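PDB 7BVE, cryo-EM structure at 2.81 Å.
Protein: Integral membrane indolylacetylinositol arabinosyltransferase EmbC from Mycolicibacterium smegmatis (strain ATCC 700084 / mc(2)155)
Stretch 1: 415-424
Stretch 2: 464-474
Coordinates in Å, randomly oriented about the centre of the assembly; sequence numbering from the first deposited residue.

Stretch 1, residues 415-424: IIIGALTLFS
Stretch 2 (464-474) AAGTVTIFLIF

The two stretches run side by side in the same direction. Ile416 CA lies 5.8 Å from Ala465 CA, and Ile415 CA lies 6.1 Å from Gly466 CA. Further along, Leu420 CA is 6.6 Å from Thr469 CA, and Phe423 CA is 8.2 Å from Ile473 CA, so the backbones diverge toward the later end. Stretch 1 continues an earlier helix, phi/psi near -65/-40 at first, and leaves it by Phe423 (-110/27). Stretch 2 enters as helix, passes a type I turn from Thr467 to Ile470, and resumes helical hydrogen bonding, Ile473 N to Thr469 O at 3.0 Å.

No hydrogen bond crosses the contact; packing carries it, burying 430 Å² over both sides. Among the aliphatic pairs, Ile416 (m, t) lays CG1 3.7 Å from Ala465 CB, with Val468 CG1 (chi1 p) 4.2 Å from the same Ile416 CG1. Leu420 (t, p) starts sideways, but its end comes nearer, bringing Leu420 CD1 3.8 Å from CD2 of Leu472, also t, p.

Side chains also rest directly on backbone: Ile415 (m, t) sets CG2 3.8 Å from Gly466 CA, and Ile416 CG1 lies 3.6 Å from Ala465 O.

Thr469, chi1 -46° (m), points its CA-to-CB bond toward stretch 1. Ala419 CB lies 3.5 Å from Thr469 OG1, a van der Waals contact in which the methyl packs directly against the hydroxyl oxygen. Thr469 CG2 approaches Phe423 CD2 obliquely at 4.1 Å, so one threonine serves both Ala419 and the ring.

The aromatic contact is CH-pi. Phe423, chi1 -68° (m) and chi2 -78°, offers a face to Ile473 (m, t): Ile473 CD1 stands 3.5 Å from the Phe423 ring centroid, 6° off the normal, and 3.6 Å from Phe423 CE2. Where the backbones are closest, isoleucines of stretch 1 meet Ala465 and Gly466; at the wider end, Phe423 and Ile473 meet through long side chains.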

# COMPACT_ATOMS: atom_id res chain seq x y z
N ILE A 415 1.94 25.31 30.55
CA ILE A 415 3.08 25.48 29.66
C ILE A 415 4.22 24.54 30.04
O ILE A 415 4.85 23.92 29.18
CB ILE A 415 3.54 26.95 29.64
CG1 ILE A 415 2.48 27.83 28.97
CG2 ILE A 415 4.84 27.14 28.91
CD1 ILE A 415 2.76 29.28 29.10
N ILE A 416 4.47 24.38 31.35
CA ILE A 416 5.50 23.46 31.82
C ILE A 416 5.16 22.01 31.46
O ILE A 416 6.01 21.28 30.94
CB ILE A 416 5.71 23.62 33.34
CG1 ILE A 416 6.34 24.97 33.65
CG2 ILE A 416 6.58 22.51 33.89
CD1 ILE A 416 6.40 25.27 35.11
N ILE A 417 3.91 21.60 31.67
CA ILE A 417 3.50 20.22 31.38
C ILE A 417 3.51 19.96 29.87
O ILE A 417 3.92 18.88 29.42
CB ILE A 417 2.12 19.94 32.01
CG1 ILE A 417 2.22 19.99 33.53
CG2 ILE A 417 1.60 18.58 31.63
CD1 ILE A 417 0.88 19.95 34.20
N GLY A 418 3.10 20.94 29.07
CA GLY A 418 3.09 20.75 27.63
C GLY A 418 4.49 20.68 27.04
O GLY A 418 4.75 19.87 26.14
N ALA A 419 5.41 21.51 27.54
CA ALA A 419 6.79 21.42 27.10
C ALA A 419 7.46 20.16 27.61
O ALA A 419 8.40 19.65 27.00
CB ALA A 419 7.56 22.66 27.55
N LEU A 420 6.97 19.63 28.73
CA LEU A 420 7.55 18.41 29.29
C LEU A 420 7.12 17.19 28.49
O LEU A 420 7.92 16.28 28.25
CB LEU A 420 7.12 18.28 30.74
CG LEU A 420 7.83 17.28 31.63
CD1 LEU A 420 9.24 17.73 31.83
CD2 LEU A 420 7.11 17.19 32.96
N THR A 421 5.86 17.14 28.06
CA THR A 421 5.40 16.03 27.24
C THR A 421 5.68 16.23 25.76
O THR A 421 5.42 15.32 24.97
CB THR A 421 3.90 15.78 27.42
OG1 THR A 421 3.16 16.88 26.90
CG2 THR A 421 3.58 15.62 28.88
N LEU A 422 6.17 17.40 25.37
CA LEU A 422 6.60 17.57 23.99
C LEU A 422 7.88 16.79 23.71
O LEU A 422 8.12 16.39 22.57
CB LEU A 422 6.80 19.06 23.69
CG LEU A 422 7.13 19.52 22.28
CD1 LEU A 422 5.97 19.24 21.36
CD2 LEU A 422 7.47 20.99 22.29
N PHE A 423 8.71 16.57 24.73
CA PHE A 423 10.00 15.90 24.57
C PHE A 423 10.02 14.51 25.18
O PHE A 423 11.08 14.04 25.59
CB PHE A 423 11.11 16.76 25.17
CG PHE A 423 11.35 18.02 24.42
CD1 PHE A 423 12.07 18.01 23.24
CD2 PHE A 423 10.86 19.22 24.90
CE1 PHE A 423 12.28 19.17 22.55
CE2 PHE A 423 11.08 20.39 24.21
CZ PHE A 423 11.79 20.36 23.03
N SER A 424 8.87 13.85 25.26
CA SER A 424 8.84 12.45 25.66
C SER A 424 9.23 11.56 24.50
O SER A 424 10.03 10.63 24.66
CB SER A 424 7.45 12.07 26.16
OG SER A 424 7.12 12.80 27.33
N ALA A 464 10.01 32.19 31.70
CA ALA A 464 10.81 31.29 32.53
C ALA A 464 10.22 29.88 32.57
O ALA A 464 10.95 28.88 32.45
CB ALA A 464 10.94 31.86 33.94
N ALA A 465 8.90 29.79 32.71
CA ALA A 465 8.23 28.49 32.69
C ALA A 465 8.32 27.84 31.32
O ALA A 465 8.35 26.61 31.22
CB ALA A 465 6.77 28.64 33.11
N GLY A 466 8.35 28.64 30.25
CA GLY A 466 8.51 28.07 28.93
C GLY A 466 9.90 27.52 28.67
O GLY A 466 10.06 26.53 27.97
N THR A 467 10.92 28.16 29.24
CA THR A 467 12.29 27.74 28.98
C THR A 467 12.89 26.85 30.07
O THR A 467 14.08 26.54 29.99
CB THR A 467 13.20 28.95 28.79
OG1 THR A 467 13.25 29.71 30.00
CG2 THR A 467 12.70 29.82 27.66
N VAL A 468 12.12 26.45 31.08
CA VAL A 468 12.66 25.56 32.11
C VAL A 468 13.02 24.16 31.59
O VAL A 468 13.79 23.45 32.24
CB VAL A 468 11.65 25.47 33.29
CG1 VAL A 468 10.46 24.59 32.93
CG2 VAL A 468 12.31 25.03 34.59
N THR A 469 12.52 23.75 30.42
CA THR A 469 12.75 22.39 29.95
C THR A 469 14.14 22.21 29.32
O THR A 469 14.64 21.08 29.23
CB THR A 469 11.63 22.03 28.96
OG1 THR A 469 10.38 22.42 29.53
CG2 THR A 469 11.54 20.53 28.72
N ILE A 470 14.79 23.31 28.94
CA ILE A 470 16.13 23.26 28.37
C ILE A 470 17.15 22.76 29.38
O ILE A 470 18.14 22.10 29.02
CB ILE A 470 16.48 24.66 27.81
CG1 ILE A 470 15.51 25.00 26.68
CG2 ILE A 470 17.88 24.75 27.25
CD1 ILE A 470 15.61 26.42 26.20
N PHE A 471 16.90 22.98 30.68
CA PHE A 471 17.73 22.38 31.72
C PHE A 471 17.60 20.87 31.78
O PHE A 471 18.49 20.20 32.31
CB PHE A 471 17.38 22.95 33.08
CG PHE A 471 17.61 24.41 33.21
CD1 PHE A 471 18.89 24.91 33.35
CD2 PHE A 471 16.55 25.29 33.24
CE1 PHE A 471 19.11 26.26 33.47
CE2 PHE A 471 16.76 26.64 33.37
CZ PHE A 471 18.04 27.12 33.49
N LEU A 472 16.49 20.32 31.29
CA LEU A 472 16.29 18.88 31.31
C LEU A 472 16.79 18.23 30.03
O LEU A 472 17.29 17.10 30.07
CB LEU A 472 14.81 18.56 31.51
CG LEU A 472 14.41 17.09 31.69
CD1 LEU A 472 14.98 16.54 32.98
CD2 LEU A 472 12.91 16.95 31.67
N ILE A 473 16.68 18.92 28.90
CA ILE A 473 17.16 18.37 27.64
C ILE A 473 18.68 18.37 27.60
O ILE A 473 19.31 17.37 27.25
CB ILE A 473 16.58 19.17 26.46
CG1 ILE A 473 15.07 19.07 26.44
CG2 ILE A 473 17.12 18.67 25.16
CD1 ILE A 473 14.46 20.04 25.49
N PHE A 474 19.30 19.49 27.97
CA PHE A 474 20.74 19.68 27.82
C PHE A 474 21.47 19.51 29.14
O PHE A 474 22.43 20.23 29.40
CB PHE A 474 21.03 21.05 27.24
CG PHE A 474 20.62 21.20 25.81
CD1 PHE A 474 21.42 20.70 24.80
CD2 PHE A 474 19.45 21.84 25.48
CE1 PHE A 474 21.05 20.83 23.49
CE2 PHE A 474 19.08 21.97 24.17
CZ PHE A 474 19.88 21.47 23.17